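PDB 6K93: type III effector XopAI from Xanthomonas citri, which carries a mono-ADP-ribosyltransferase fold that probably binds arginine-containing peptides, as a type III effector presumably delivered into host cells. Local coordinates for residues 214-219 / 271-276; 222-227 / 243-248; 249-254 / 282-287. All blocks are in the same frame, centred on the assembly; numbering follows the deposited sequence.

Contact 1. Residues 214-219 / 271-276; sequences YSYQGT and GKRISM
Ser215 and Lys272 face each other across a single beta bridge that ties the approach to strand 218-224, in the five-stranded sheet, to the short edge strand 272-273 of the three-stranded sheet in this mono-ADP-ribosyltransferase fold. Two backbone bonds flank the bridged pair: Arg273 N donates to Tyr214 O at 2.8 Å and almost straight (177°), while Tyr216 N donates to Gly271 O, also at 2.8 Å.

The side chains extend this short seam. The chain of Lys272 bends at chi2 and again at chi4 (-72°), running its CD past Tyr214 and curling the ammonium back to Ser215, where Lys272 NZ donates to Ser215 OG at 2.9 Å. Neither group depends on the other alone, since OG is also hydrogen-bonded to Glu212 and NZ to the carbonyl of Thr270. Arg273 lies beside Tyr216 instead, its CG 3.8 Å from Tyr216 CB. Ring and guanidinium planes are inclined by 54°, so this is not a parallel stack: Tyr216 CD1, at the rim of the ring, lies over one face of the guanidinium, 4.0 Å from Arg273 NE. A water then links Ser215 O to Arg273 NH1 in the guanidinium plane, and NE forms a salt bridge with Glu251.

Beyond the bridge, Tyr214 and Met276 cross at about a right angle. The phenol oxygen is hydrogen-bonded to Glu159, in the loop that follows helix 136-156, and Met276 also touches His157. The ring offers its edge, with Arg273 O and the methyl of Met276 both near its plane; the thioether, bent at chi2 and chi3, brings Met276 CE to 4.0 Å from Tyr214 CZ.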
ATOM      1  N   TYR A 214      14.681   7.265  -1.740  1.00 16.47           N
ATOM      2  CA  TYR A 214      13.938   6.030  -1.906  1.00 15.67           C
ATOM      3  C   TYR A 214      13.065   6.024  -3.154  1.00 14.82           C
ATOM      4  O   TYR A 214      12.529   4.971  -3.500  1.00 15.61           O
ATOM      5  CB  TYR A 214      13.065   5.752  -0.658  1.00 16.14           C
ATOM      6  CG  TYR A 214      13.910   5.255   0.486  1.00 16.25           C
ATOM      7  CD1 TYR A 214      14.649   6.145   1.262  1.00 17.53           C
ATOM      8  CD2 TYR A 214      14.012   3.898   0.770  1.00 16.01           C
ATOM      9  CE1 TYR A 214      15.454   5.694   2.299  1.00 18.67           C
ATOM     10  CE2 TYR A 214      14.818   3.448   1.796  1.00 16.60           C
ATOM     11  CZ  TYR A 214      15.529   4.342   2.553  1.00 19.27           C
ATOM     12  OH  TYR A 214      16.333   3.871   3.572  1.00 20.32           O
ATOM     13  N   SER A 215      12.945   7.145  -3.860  1.00 14.84           N
ATOM     14  CA  SER A 215      12.205   7.157  -5.118  1.00 17.85           C
ATOM     15  C   SER A 215      12.984   6.419  -6.190  1.00 17.80           C
ATOM     16  O   SER A 215      14.208   6.542  -6.285  1.00 19.28           O
ATOM     17  CB  SER A 215      11.953   8.592  -5.584  1.00 20.09           C
ATOM     18  OG  SER A 215      11.055   9.257  -4.736  1.00 20.84           O
ATOM     19  N   TYR A 216      12.259   5.695  -7.026  1.00 16.65           N
ATOM     20  CA  TYR A 216      12.834   4.996  -8.166  1.00 14.69           C
ATOM     21  C   TYR A 216      12.482   5.737  -9.444  1.00 14.82           C
ATOM     22  O   TYR A 216      11.301   6.005  -9.704  1.00 16.04           O
ATOM     23  CB  TYR A 216      12.314   3.563  -8.256  1.00 13.99           C
ATOM     24  CG  TYR A 216      13.024   2.807  -9.351  1.00 15.04           C
ATOM     25  CD1 TYR A 216      14.375   2.526  -9.257  1.00 17.04           C
ATOM     26  CD2 TYR A 216      12.347   2.409 -10.489  1.00 12.80           C
ATOM     27  CE1 TYR A 216      15.017   1.850 -10.253  1.00 16.27           C
ATOM     28  CE2 TYR A 216      12.989   1.728 -11.503  1.00 12.58           C
ATOM     29  CZ  TYR A 216      14.328   1.455 -11.370  1.00 14.24           C
ATOM     30  OH  TYR A 216      14.987   0.802 -12.384  1.00 13.81           O
ATOM     31  N   GLN A 217      13.501   6.067 -10.241  1.00 14.65           N
ATOM     32  CA  GLN A 217      13.314   6.657 -11.552  1.00 15.30           C
ATOM     33  C   GLN A 217      13.660   5.592 -12.580  1.00 14.48           C
ATOM     34  O   GLN A 217      14.830   5.240 -12.758  1.00 15.59           O
ATOM     35  CB  GLN A 217      14.174   7.895 -11.743  1.00 18.55           C
ATOM     36  CG  GLN A 217      13.722   9.039 -10.886  1.00 26.53           C
ATOM     37  CD  GLN A 217      14.426   9.029  -9.563  1.00 36.76           C
ATOM     38  OE1 GLN A 217      15.623   8.760  -9.486  1.00 39.15           O
ATOM     39  NE2 GLN A 217      13.685   9.307  -8.501  1.00 45.29           N
ATOM     40  N   GLY A 218      12.651   5.086 -13.258  1.00 13.95           N
ATOM     41  CA  GLY A 218      12.845   4.018 -14.219  1.00 12.96           C
ATOM     42  C   GLY A 218      11.520   3.348 -14.482  1.00 12.43           C
ATOM     43  O   GLY A 218      10.498   3.709 -13.909  1.00 13.00           O
ATOM     44  N   THR A 219      11.555   2.366 -15.366  1.00 11.80           N
ATOM     45  CA  THR A 219      10.371   1.613 -15.744  1.00 11.31           C
ATOM     46  C   THR A 219      10.210   0.452 -14.776  1.00 12.10           C
ATOM     47  O   THR A 219      11.156  -0.306 -14.545  1.00 11.89           O
ATOM     48  CB  THR A 219      10.508   1.098 -17.172  1.00 12.71           C
ATOM     49  OG1 THR A 219      10.746   2.196 -18.063  1.00 14.38           O
ATOM     50  CG2 THR A 219       9.272   0.345 -17.593  1.00 12.59           C
ATOM     51  N   GLY A 271       7.732   6.692  -7.307  1.00 17.52           N
ATOM     52  CA  GLY A 271       7.389   5.411  -6.729  1.00 16.61           C
ATOM     53  C   GLY A 271       8.495   4.986  -5.784  1.00 15.93           C
ATOM     54  O   GLY A 271       9.679   5.113  -6.101  1.00 15.41           O
ATOM     55  N   LYS A 272       8.148   4.430  -4.632  1.00 14.11           N
ATOM     56  CA  LYS A 272       9.135   4.240  -3.584  1.00 14.15           C
ATOM     57  C   LYS A 272       9.609   2.800  -3.536  1.00 12.43           C
ATOM     58  O   LYS A 272       8.810   1.853  -3.596  1.00 11.45           O
ATOM     59  CB  LYS A 272       8.556   4.634  -2.217  1.00 15.35           C
ATOM     60  CG  LYS A 272       8.346   6.134  -2.058  1.00 17.18           C
ATOM     61  CD  LYS A 272       9.654   6.849  -2.002  1.00 20.54           C
ATOM     62  CE  LYS A 272       9.506   8.319  -1.670  1.00 23.94           C
ATOM     63  NZ  LYS A 272       8.938   9.088  -2.808  1.00 25.33           N
ATOM     64  N   ARG A 273      10.922   2.646  -3.403  1.00 12.96           N
ATOM     65  CA  ARG A 273      11.566   1.349  -3.258  1.00 13.83           C
ATOM     66  C   ARG A 273      11.390   0.861  -1.838  1.00 13.78           C
ATOM     67  O   ARG A 273      11.819   1.539  -0.898  1.00 14.98           O
ATOM     68  CB  ARG A 273      13.049   1.477  -3.579  1.00 14.78           C
ATOM     69  CG  ARG A 273      13.309   2.162  -4.901  1.00 16.68           C
ATOM     70  CD  ARG A 273      14.789   2.460  -5.069  1.00 20.66           C
ATOM     71  NE  ARG A 273      15.447   1.273  -5.565  1.00 30.43           N
ATOM     72  CZ  ARG A 273      16.734   1.240  -5.911  1.00 48.26           C
ATOM     73  NH1 ARG A 273      17.485   2.335  -5.809  1.00 55.18           N
ATOM     74  NH2 ARG A 273      17.281   0.125  -6.377  1.00 50.82           N
ATOM     75  N   ILE A 274      10.727  -0.281  -1.661  1.00 12.90           N
ATOM     76  CA  ILE A 274      10.461  -0.782  -0.316  1.00 12.94           C
ATOM     77  C   ILE A 274      11.180  -2.090  -0.018  1.00 14.33           C
ATOM     78  O   ILE A 274      10.894  -2.726   1.012  1.00 15.06           O
ATOM     79  CB  ILE A 274       8.951  -0.900  -0.063  1.00 13.49           C
ATOM     80  CG1 ILE A 274       8.277  -1.942  -0.979  1.00 13.61           C
ATOM     81  CG2 ILE A 274       8.277   0.461  -0.270  1.00 14.69           C
ATOM     82  CD1 ILE A 274       6.846  -2.309  -0.489  1.00 14.14           C
ATOM     83  N   SER A 275      12.148  -2.470  -0.850  1.00 15.72           N
ATOM     84  CA  SER A 275      12.922  -3.690  -0.599  1.00 18.94           C
ATOM     85  C   SER A 275      13.604  -3.677   0.769  1.00 18.86           C
ATOM     86  O   SER A 275      13.720  -4.728   1.413  1.00 21.68           O
ATOM     87  CB  SER A 275      13.949  -3.902  -1.717  1.00 22.49           C
ATOM     88  OG  SER A 275      14.832  -2.785  -1.849  1.00 25.18           O
ATOM     89  N   MET A 276      14.032  -2.510   1.242  1.00 16.52           N
ATOM     90  CA  MET A 276      14.652  -2.416   2.565  1.00 18.12           C
ATOM     91  C   MET A 276      13.719  -2.879   3.688  1.00 16.90           C
ATOM     92  O   MET A 276      14.201  -3.305   4.757  1.00 18.07           O
ATOM     93  CB  MET A 276      15.071  -0.959   2.819  1.00 27.72           C
ATOM     94  CG  MET A 276      16.194  -0.445   1.962  1.00 41.28           C
ATOM     95  SD  MET A 276      17.639  -0.181   3.006  1.00 46.28           S
ATOM     96  CE  MET A 276      17.020   1.044   4.159  1.00 44.44           C
TER
HETATM   97  O   HOH W   1      16.548   5.297  -5.363  1.00 38.06           O

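Contact 2. Residues 222-227 / 243-248; sequences TGEDQL and DRRFFA
Arg245 grips the carboxylate of Glu224 end-on with two nitrogens, one for each oxygen. The shorter arm, Arg245 NH2 to Glu224 OE2 at an unusually short 2.5 Å, lies in the guanidinium plane on the syn side of the oxygen; the other, NH1 to OE1 at 3.0 Å, is tilted and bent to 132°. Carboxylate and guanidinium planes are 45° apart, which goes with one arm in plane and the other tilted. Gln226 NE2 adds a second donor to Glu224 OE1 at 2.9 Å, from the loop just after the strand. A water also bridges Gln226 NE2 and, weakly, Arg245 NH1. Behind the arginine, Asp243 OD1 accepts from Arg245 N in an Asx turn.

Farther along, Thr222 OG1 donates to Ala248 O at 2.7 Å, and a water donates to that same carbonyl and to Glu224 OE2. With CG anti to the backbone N (chi1 -177°), the Phe247 ring brings CZ to 3.4 Å from Thr222 OG1.

Side chains, the Ala248 carbonyl and water thus link the five-stranded and three-stranded sheets of the ADP-ribosyltransferase fold, joining strand 218-224 to strand 247-250 and the loop before it. Trp264 of strand 262-268 meets Phe247 edge-to-face, and Phe246 turns to helix 194-209.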
ATOM      1  N   THR A 222       4.694  -4.850 -13.638  1.00  8.96           N
ATOM      2  CA  THR A 222       3.612  -5.444 -12.880  1.00  8.84           C
ATOM      3  C   THR A 222       2.865  -6.452 -13.737  1.00  9.84           C
ATOM      4  O   THR A 222       2.682  -6.261 -14.938  1.00 10.88           O
ATOM      5  CB  THR A 222       2.607  -4.358 -12.435  1.00  9.65           C
ATOM      6  OG1 THR A 222       3.281  -3.321 -11.743  1.00 10.45           O
ATOM      7  CG2 THR A 222       1.492  -4.937 -11.545  1.00  9.87           C
ATOM      8  N   GLY A 223       2.389  -7.504 -13.089  1.00 10.35           N
ATOM      9  CA  GLY A 223       1.447  -8.418 -13.704  1.00  9.97           C
ATOM     10  C   GLY A 223       0.355  -8.762 -12.712  1.00 10.09           C
ATOM     11  O   GLY A 223       0.677  -9.070 -11.563  1.00 10.58           O
ATOM     12  N   GLU A 224      -0.911  -8.764 -13.159  1.00  9.54           N
ATOM     13  CA  GLU A 224      -2.040  -9.125 -12.309  1.00 11.10           C
ATOM     14  C   GLU A 224      -3.050  -9.881 -13.146  1.00 11.51           C
ATOM     15  O   GLU A 224      -3.112  -9.701 -14.359  1.00 12.67           O
ATOM     16  CB  GLU A 224      -2.706  -7.883 -11.688  1.00 10.84           C
ATOM     17  CG  GLU A 224      -1.856  -7.082 -10.736  1.00 10.72           C
ATOM     18  CD  GLU A 224      -2.626  -6.044 -10.013  1.00 12.10           C
ATOM     19  OE1 GLU A 224      -3.791  -6.319  -9.630  1.00 12.80           O
ATOM     20  OE2 GLU A 224      -2.074  -4.950  -9.743  1.00 12.68           O
ATOM     21  N   ASP A 225      -3.867 -10.691 -12.497  1.00 13.75           N
ATOM     22  CA  ASP A 225      -4.906 -11.416 -13.237  1.00 16.50           C
ATOM     23  C   ASP A 225      -6.240 -10.684 -13.087  1.00 15.88           C
ATOM     24  O   ASP A 225      -7.150 -11.111 -12.379  1.00 18.49           O
ATOM     25  CB  ASP A 225      -5.037 -12.855 -12.777  1.00 18.78           C
ATOM     26  CG  ASP A 225      -4.001 -13.768 -13.376  1.00 19.97           C
ATOM     27  OD1 ASP A 225      -3.548 -13.582 -14.573  1.00 19.03           O
ATOM     28  OD2 ASP A 225      -3.644 -14.701 -12.674  1.00 19.65           O
ATOM     29  N   GLN A 226      -6.367  -9.591 -13.807  1.00 13.50           N
ATOM     30  CA  GLN A 226      -7.571  -8.776 -13.856  1.00 13.31           C
ATOM     31  C   GLN A 226      -8.304  -9.012 -15.172  1.00 13.83           C
ATOM     32  O   GLN A 226      -7.709  -9.418 -16.176  1.00 14.11           O
ATOM     33  CB  GLN A 226      -7.253  -7.282 -13.702  1.00 12.87           C
ATOM     34  CG  GLN A 226      -6.487  -6.892 -12.442  1.00 12.34           C
ATOM     35  CD  GLN A 226      -7.308  -7.003 -11.149  1.00 13.37           C
ATOM     36  OE1 GLN A 226      -8.496  -7.335 -11.154  1.00 13.99           O
ATOM     37  NE2 GLN A 226      -6.643  -6.745 -10.014  1.00 14.59           N
ATOM     38  N   LEU A 227      -9.603  -8.753 -15.154  1.00 13.77           N
ATOM     39  CA  LEU A 227     -10.448  -8.954 -16.315  1.00 14.67           C
ATOM     40  C   LEU A 227     -10.371  -7.761 -17.259  1.00 14.61           C
ATOM     41  O   LEU A 227     -10.000  -6.649 -16.855  1.00 13.57           O
ATOM     42  CB  LEU A 227     -11.876  -9.165 -15.854  1.00 17.02           C
ATOM     43  CG  LEU A 227     -12.129 -10.505 -15.148  1.00 18.68           C
ATOM     44  CD1 LEU A 227     -13.370 -10.376 -14.295  1.00 19.89           C
ATOM     45  CD2 LEU A 227     -12.273 -11.584 -16.194  1.00 19.07           C
ATOM     46  N   ASP A 243      -5.041   6.497  -9.836  1.00 13.51           N
ATOM     47  CA  ASP A 243      -5.137   5.156  -9.285  1.00 14.10           C
ATOM     48  C   ASP A 243      -5.616   5.231  -7.840  1.00 14.58           C
ATOM     49  O   ASP A 243      -5.070   5.994  -7.037  1.00 16.47           O
ATOM     50  CB  ASP A 243      -3.770   4.466  -9.376  1.00 15.25           C
ATOM     51  CG  ASP A 243      -3.870   2.942  -9.294  1.00 16.10           C
ATOM     52  OD1 ASP A 243      -4.908   2.418  -8.844  1.00 16.05           O
ATOM     53  OD2 ASP A 243      -2.904   2.295  -9.717  1.00 16.98           O
ATOM     54  N   ARG A 244      -6.675   4.498  -7.529  1.00 13.74           N
ATOM     55  CA  ARG A 244      -7.164   4.424  -6.156  1.00 13.72           C
ATOM     56  C   ARG A 244      -6.618   3.220  -5.407  1.00 13.22           C
ATOM     57  O   ARG A 244      -6.935   3.043  -4.222  1.00 13.73           O
ATOM     58  CB  ARG A 244      -8.700   4.444  -6.145  1.00 16.14           C
ATOM     59  CG  ARG A 244      -9.228   5.705  -6.837  1.00 20.22           C
ATOM     60  CD  ARG A 244     -10.731   5.911  -6.755  1.00 25.13           C
ATOM     61  NE  ARG A 244     -11.264   5.749  -5.419  1.00 29.61           N
ATOM     62  CZ  ARG A 244     -12.311   6.420  -4.942  1.00 29.56           C
ATOM     63  NH1 ARG A 244     -12.926   7.331  -5.693  1.00 33.48           N
ATOM     64  NH2 ARG A 244     -12.733   6.184  -3.706  1.00 27.27           N
ATOM     65  N   ARG A 245      -5.814   2.398  -6.075  1.00 12.35           N
ATOM     66  CA  ARG A 245      -5.192   1.231  -5.471  1.00 12.13           C
ATOM     67  C   ARG A 245      -3.799   1.543  -4.951  1.00 11.86           C
ATOM     68  O   ARG A 245      -3.143   2.502  -5.379  1.00 12.17           O
ATOM     69  CB  ARG A 245      -5.114   0.068  -6.485  1.00 12.13           C
ATOM     70  CG  ARG A 245      -6.488  -0.289  -7.034  1.00 17.54           C
ATOM     71  CD  ARG A 245      -6.594  -1.817  -7.454  1.00 31.32           C
ATOM     72  NE  ARG A 245      -5.516  -2.129  -8.266  1.00 44.22           N
ATOM     73  CZ  ARG A 245      -4.761  -3.240  -8.351  1.00 25.74           C
ATOM     74  NH1 ARG A 245      -4.938  -4.399  -7.676  1.00 15.94           N
ATOM     75  NH2 ARG A 245      -3.770  -3.197  -9.182  1.00 18.97           N
ATOM     76  N   PHE A 246      -3.351   0.702  -4.017  1.00 11.53           N
ATOM     77  CA  PHE A 246      -1.931   0.499  -3.750  1.00 11.23           C
ATOM     78  C   PHE A 246      -1.387  -0.336  -4.898  1.00 11.74           C
ATOM     79  O   PHE A 246      -1.632  -1.540  -4.988  1.00 12.61           O
ATOM     80  CB  PHE A 246      -1.710  -0.181  -2.410  1.00  9.96           C
ATOM     81  CG  PHE A 246      -2.094   0.683  -1.262  1.00 10.90           C
ATOM     82  CD1 PHE A 246      -3.395   0.722  -0.845  1.00 11.79           C
ATOM     83  CD2 PHE A 246      -1.158   1.481  -0.620  1.00 11.83           C
ATOM     84  CE1 PHE A 246      -3.783   1.546   0.202  1.00 12.67           C
ATOM     85  CE2 PHE A 246      -1.541   2.303   0.399  1.00 13.04           C
ATOM     86  CZ  PHE A 246      -2.858   2.327   0.813  1.00 13.15           C
ATOM     87  N   PHE A 247      -0.660   0.304  -5.799  1.00 10.84           N
ATOM     88  CA  PHE A 247      -0.209  -0.334  -7.027  1.00 10.90           C
ATOM     89  C   PHE A 247       1.251  -0.746  -6.883  1.00 10.49           C
ATOM     90  O   PHE A 247       2.129   0.099  -6.656  1.00 10.87           O
ATOM     91  CB  PHE A 247      -0.346   0.621  -8.203  1.00 11.38           C
ATOM     92  CG  PHE A 247       0.043   0.023  -9.530  1.00 12.25           C
ATOM     93  CD1 PHE A 247      -0.652  -1.070 -10.051  1.00 12.43           C
ATOM     94  CD2 PHE A 247       1.080   0.571 -10.259  1.00 13.00           C
ATOM     95  CE1 PHE A 247      -0.291  -1.597 -11.291  1.00 12.94           C
ATOM     96  CE2 PHE A 247       1.432   0.037 -11.485  1.00 12.66           C
ATOM     97  CZ  PHE A 247       0.751  -1.036 -11.999  1.00 12.52           C
ATOM     98  N   ALA A 248       1.498  -2.040  -6.938  1.00 10.72           N
ATOM     99  CA  ALA A 248       2.837  -2.577  -6.766  1.00 10.78           C
ATOM    100  C   ALA A 248       3.466  -2.957  -8.094  1.00  9.95           C
ATOM    101  O   ALA A 248       2.799  -3.367  -9.048  1.00 10.15           O
ATOM    102  CB  ALA A 248       2.826  -3.801  -5.856  1.00 11.40           C
TER
HETATM  103  O   HOH W   2       0.101  -4.306  -8.285  1.00 13.06           O
HETATM  104  O   HOH W   3      -7.425  -6.176  -7.017  1.00 19.97           O

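Contact 3. Residues 249-254 / 282-287; sequences ASETKN and NEQEVL
An antiparallel strand pairing joins the edge strand 247-250 to the middle strand 285-288 in the three-stranded sheet of the mono-ADP-ribosyltransferase fold. Ala249 and Val286 form a hydrogen-bonded pair, each amide donating to the other's carbonyl at 2.9 Å; Ser250 and Glu285 follow as a non-hydrogen-bonded pair with CA atoms 4.6 Å apart. One more backbone bond, Glu251 N to Gln284 O, carries the ladder just past the strand ends.

The sheet has two differently used faces. Ala249 and Val286 share the one that packs on Val220 of strand 218-224, whereas Glu285 points from the other and reaches Trp174.

Where the strands end, side chains continue the pairing. Glu251 and Gln284 cross at about a right angle, their carboxylate and amide planes 86° apart, so Gln284 NE2 meets Glu251 OE1 from above the carboxylate plane at 2.9 Å, although the oxygen lies close to the plane of the amide. The aliphatic part of Glu251 rests on the sheet as well, with CG 3.6 Å from Val286 CG2. Its other oxygen, OE2, makes a salt bridge with Arg273 and accepts from a water that also donates to Glu285 O, so both ends of the carboxylate are held.

Ser250 has OG anti to the backbone N (chi1 174°), beside its own carbonyl carbon, and from there donates to Thr252 O at 2.7 Å within the loop after the strand. Thr252 lays its CG2 3.6 Å from Gln284 OE1, and one water donates to both Thr252 OG1 and that amide oxygen.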
ATOM      1  N   ALA A 249       4.778  -2.810  -8.136  1.00  9.35           N
ATOM      2  CA  ALA A 249       5.574  -3.147  -9.302  1.00 10.21           C
ATOM      3  C   ALA A 249       6.940  -3.627  -8.853  1.00 10.53           C
ATOM      4  O   ALA A 249       7.287  -3.567  -7.689  1.00 11.65           O
ATOM      5  CB  ALA A 249       5.694  -1.938 -10.236  1.00 10.50           C
ATOM      6  N   SER A 250       7.728  -4.109  -9.804  1.00 10.13           N
ATOM      7  CA  SER A 250       9.080  -4.590  -9.557  1.00 10.52           C
ATOM      8  C   SER A 250      10.067  -3.811 -10.426  1.00 10.20           C
ATOM      9  O   SER A 250       9.784  -3.510 -11.588  1.00 11.72           O
ATOM     10  CB  SER A 250       9.151  -6.086  -9.839  1.00 11.24           C
ATOM     11  OG  SER A 250      10.467  -6.579  -9.757  1.00 11.46           O
ATOM     12  N   GLU A 251      11.227  -3.487  -9.832  1.00 10.54           N
ATOM     13  CA  GLU A 251      12.299  -2.854 -10.594  1.00 10.73           C
ATOM     14  C   GLU A 251      12.840  -3.795 -11.654  1.00 11.11           C
ATOM     15  O   GLU A 251      13.373  -3.350 -12.678  1.00 11.05           O
ATOM     16  CB  GLU A 251      13.422  -2.440  -9.669  1.00 12.63           C
ATOM     17  CG  GLU A 251      13.035  -1.421  -8.641  1.00 15.50           C
ATOM     18  CD  GLU A 251      14.161  -1.120  -7.656  1.00 19.91           C
ATOM     19  OE1 GLU A 251      15.319  -1.347  -8.004  1.00 21.66           O
ATOM     20  OE2 GLU A 251      13.841  -0.657  -6.559  1.00 21.34           O
ATOM     21  N   THR A 252      12.745  -5.097 -11.413  1.00 10.45           N
ATOM     22  CA  THR A 252      13.260  -6.121 -12.302  1.00 11.44           C
ATOM     23  C   THR A 252      12.107  -6.875 -12.943  1.00 11.41           C
ATOM     24  O   THR A 252      11.032  -7.032 -12.346  1.00 11.45           O
ATOM     25  CB  THR A 252      14.175  -7.080 -11.521  1.00 12.89           C
ATOM     26  OG1 THR A 252      13.506  -7.543 -10.341  1.00 13.53           O
ATOM     27  CG2 THR A 252      15.443  -6.373 -11.098  1.00 13.76           C
ATOM     28  N   LYS A 253      12.333  -7.345 -14.162  1.00 11.12           N
ATOM     29  CA  LYS A 253      11.354  -8.132 -14.887  1.00 12.32           C
ATOM     30  C   LYS A 253      11.803  -9.588 -14.876  1.00 13.07           C
ATOM     31  O   LYS A 253      12.214 -10.169 -15.877  1.00 13.50           O
ATOM     32  CB  LYS A 253      11.164  -7.589 -16.282  1.00 13.26           C
ATOM     33  CG  LYS A 253       9.914  -8.139 -16.928  1.00 14.85           C
ATOM     34  CD  LYS A 253       9.713  -7.630 -18.317  1.00 18.71           C
ATOM     35  CE  LYS A 253       8.361  -8.090 -18.854  1.00 22.51           C
ATOM     36  NZ  LYS A 253       8.219  -7.777 -20.304  1.00 25.32           N
ATOM     37  N   ASN A 254      11.764 -10.150 -13.683  1.00 13.01           N
ATOM     38  CA  ASN A 254      12.169 -11.527 -13.473  1.00 13.66           C
ATOM     39  C   ASN A 254      11.272 -12.481 -14.231  1.00 15.06           C
ATOM     40  O   ASN A 254      10.077 -12.235 -14.417  1.00 16.15           O
ATOM     41  CB  ASN A 254      12.089 -11.896 -11.976  1.00 13.69           C
ATOM     42  CG  ASN A 254      12.766 -10.894 -11.101  1.00 16.72           C
ATOM     43  OD1 ASN A 254      12.245  -9.799 -10.866  1.00 16.26           O
ATOM     44  ND2 ASN A 254      13.995 -11.221 -10.676  1.00 19.95           N
ATOM     45  N   ASN A 282      14.777 -10.603  -1.336  1.00 44.04           N
ATOM     46  CA  ASN A 282      15.260 -10.817  -2.693  1.00 45.77           C
ATOM     47  C   ASN A 282      14.420 -10.092  -3.739  1.00 40.49           C
ATOM     48  O   ASN A 282      14.803 -10.088  -4.914  1.00 44.67           O
ATOM     49  CB  ASN A 282      15.299 -12.306  -3.015  1.00 52.32           C
ATOM     50  CG  ASN A 282      16.585 -12.955  -2.574  1.00 56.88           C
ATOM     51  OD1 ASN A 282      17.636 -12.316  -2.543  1.00 59.03           O
ATOM     52  ND2 ASN A 282      16.510 -14.230  -2.220  1.00 56.89           N
ATOM     53  N   GLU A 283      13.305  -9.476  -3.347  1.00 30.16           N
ATOM     54  CA  GLU A 283      12.479  -8.713  -4.266  1.00 23.30           C
ATOM     55  C   GLU A 283      12.984  -7.265  -4.328  1.00 18.69           C
ATOM     56  O   GLU A 283      13.732  -6.792  -3.463  1.00 21.91           O
ATOM     57  CB  GLU A 283      10.996  -8.734  -3.841  1.00 22.06           C
ATOM     58  CG  GLU A 283      10.295 -10.118  -3.918  1.00 24.24           C
ATOM     59  CD  GLU A 283       8.770 -10.073  -3.717  1.00 24.57           C
ATOM     60  OE1 GLU A 283       8.195  -8.993  -3.429  1.00 24.47           O
ATOM     61  OE2 GLU A 283       8.128 -11.143  -3.838  1.00 24.84           O
ATOM     62  N   GLN A 284      12.560  -6.564  -5.381  1.00 14.60           N
ATOM     63  CA  GLN A 284      12.848  -5.137  -5.600  1.00 13.17           C
ATOM     64  C   GLN A 284      11.521  -4.430  -5.907  1.00 12.39           C
ATOM     65  O   GLN A 284      11.264  -3.937  -7.013  1.00 12.15           O
ATOM     66  CB  GLN A 284      13.881  -4.931  -6.724  1.00 14.93           C
ATOM     67  CG  GLN A 284      15.265  -5.433  -6.311  1.00 16.27           C
ATOM     68  CD  GLN A 284      16.305  -5.271  -7.411  1.00 19.79           C
ATOM     69  OE1 GLN A 284      16.919  -6.239  -7.819  1.00 20.58           O
ATOM     70  NE2 GLN A 284      16.516  -4.039  -7.865  1.00 21.22           N
ATOM     71  N   GLU A 285      10.650  -4.379  -4.888  1.00 11.67           N
ATOM     72  CA  GLU A 285       9.307  -3.846  -5.038  1.00 12.31           C
ATOM     73  C   GLU A 285       9.310  -2.335  -4.975  1.00 12.04           C
ATOM     74  O   GLU A 285      10.008  -1.730  -4.159  1.00 13.12           O
ATOM     75  CB  GLU A 285       8.387  -4.426  -3.968  1.00 13.45           C
ATOM     76  CG  GLU A 285       6.961  -3.957  -4.084  1.00 14.23           C
ATOM     77  CD  GLU A 285       6.004  -4.722  -3.173  1.00 15.99           C
ATOM     78  OE1 GLU A 285       6.455  -5.511  -2.323  1.00 17.53           O
ATOM     79  OE2 GLU A 285       4.791  -4.517  -3.330  1.00 17.65           O
ATOM     80  N   VAL A 286       8.494  -1.739  -5.834  1.00 11.20           N
ATOM     81  CA  VAL A 286       8.191  -0.312  -5.848  1.00 11.52           C
ATOM     82  C   VAL A 286       6.688  -0.184  -5.643  1.00 11.03           C
ATOM     83  O   VAL A 286       5.921  -0.894  -6.293  1.00 12.01           O
ATOM     84  CB  VAL A 286       8.609   0.361  -7.169  1.00 12.29           C
ATOM     85  CG1 VAL A 286       8.111   1.767  -7.285  1.00 13.06           C
ATOM     86  CG2 VAL A 286      10.151   0.309  -7.289  1.00 13.95           C
ATOM     87  N   LEU A 287       6.265   0.679  -4.723  1.00 10.76           N
ATOM     88  CA  LEU A 287       4.864   0.769  -4.330  1.00 10.52           C
ATOM     89  C   LEU A 287       4.386   2.193  -4.510  1.00 11.70           C
ATOM     90  O   LEU A 287       5.040   3.136  -4.045  1.00 13.37           O
ATOM     91  CB  LEU A 287       4.683   0.304  -2.894  1.00 10.42           C
ATOM     92  CG  LEU A 287       3.233   0.227  -2.458  1.00 11.48           C
ATOM     93  CD1 LEU A 287       2.435  -0.763  -3.266  1.00 11.51           C
ATOM     94  CD2 LEU A 287       3.160  -0.117  -0.988  1.00 12.37           C
TER
HETATM   95  O   HOH W   4      11.286  -7.954  -7.592  1.00 17.48           O
HETATM   96  O   HOH W   5      12.787  -1.920  -4.206  1.00 17.07           O
HETATM   97  O   HOH W   6      15.273  -8.902  -8.605  1.00 34.50           O

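In the fold
All three contacts are partly buried, and each illustrates a different way of joining beta elements. Contact 3 is a short antiparallel ladder within the three-stranded sheet; contact 1 has a single bridge, and contact 2 relies on a salt bridge, a hydroxyl-to-carbonyl bond and waters. Contact 1 ties the approach to strand 218-224, and contact 2 the end of that strand, to an outer strand of the smaller sheet, their centres about 17 Å apart. Contact 2 lies nearest the centre of the chain yet has the most ionic chemistry across its segments. Contacts 1 and 3 interlock, through the Arg273-Glu251 salt bridge and neighbouring strands 272-273 and 285-288, while contacts 2 and 3 share strand 247-250 and meet mainly by packing.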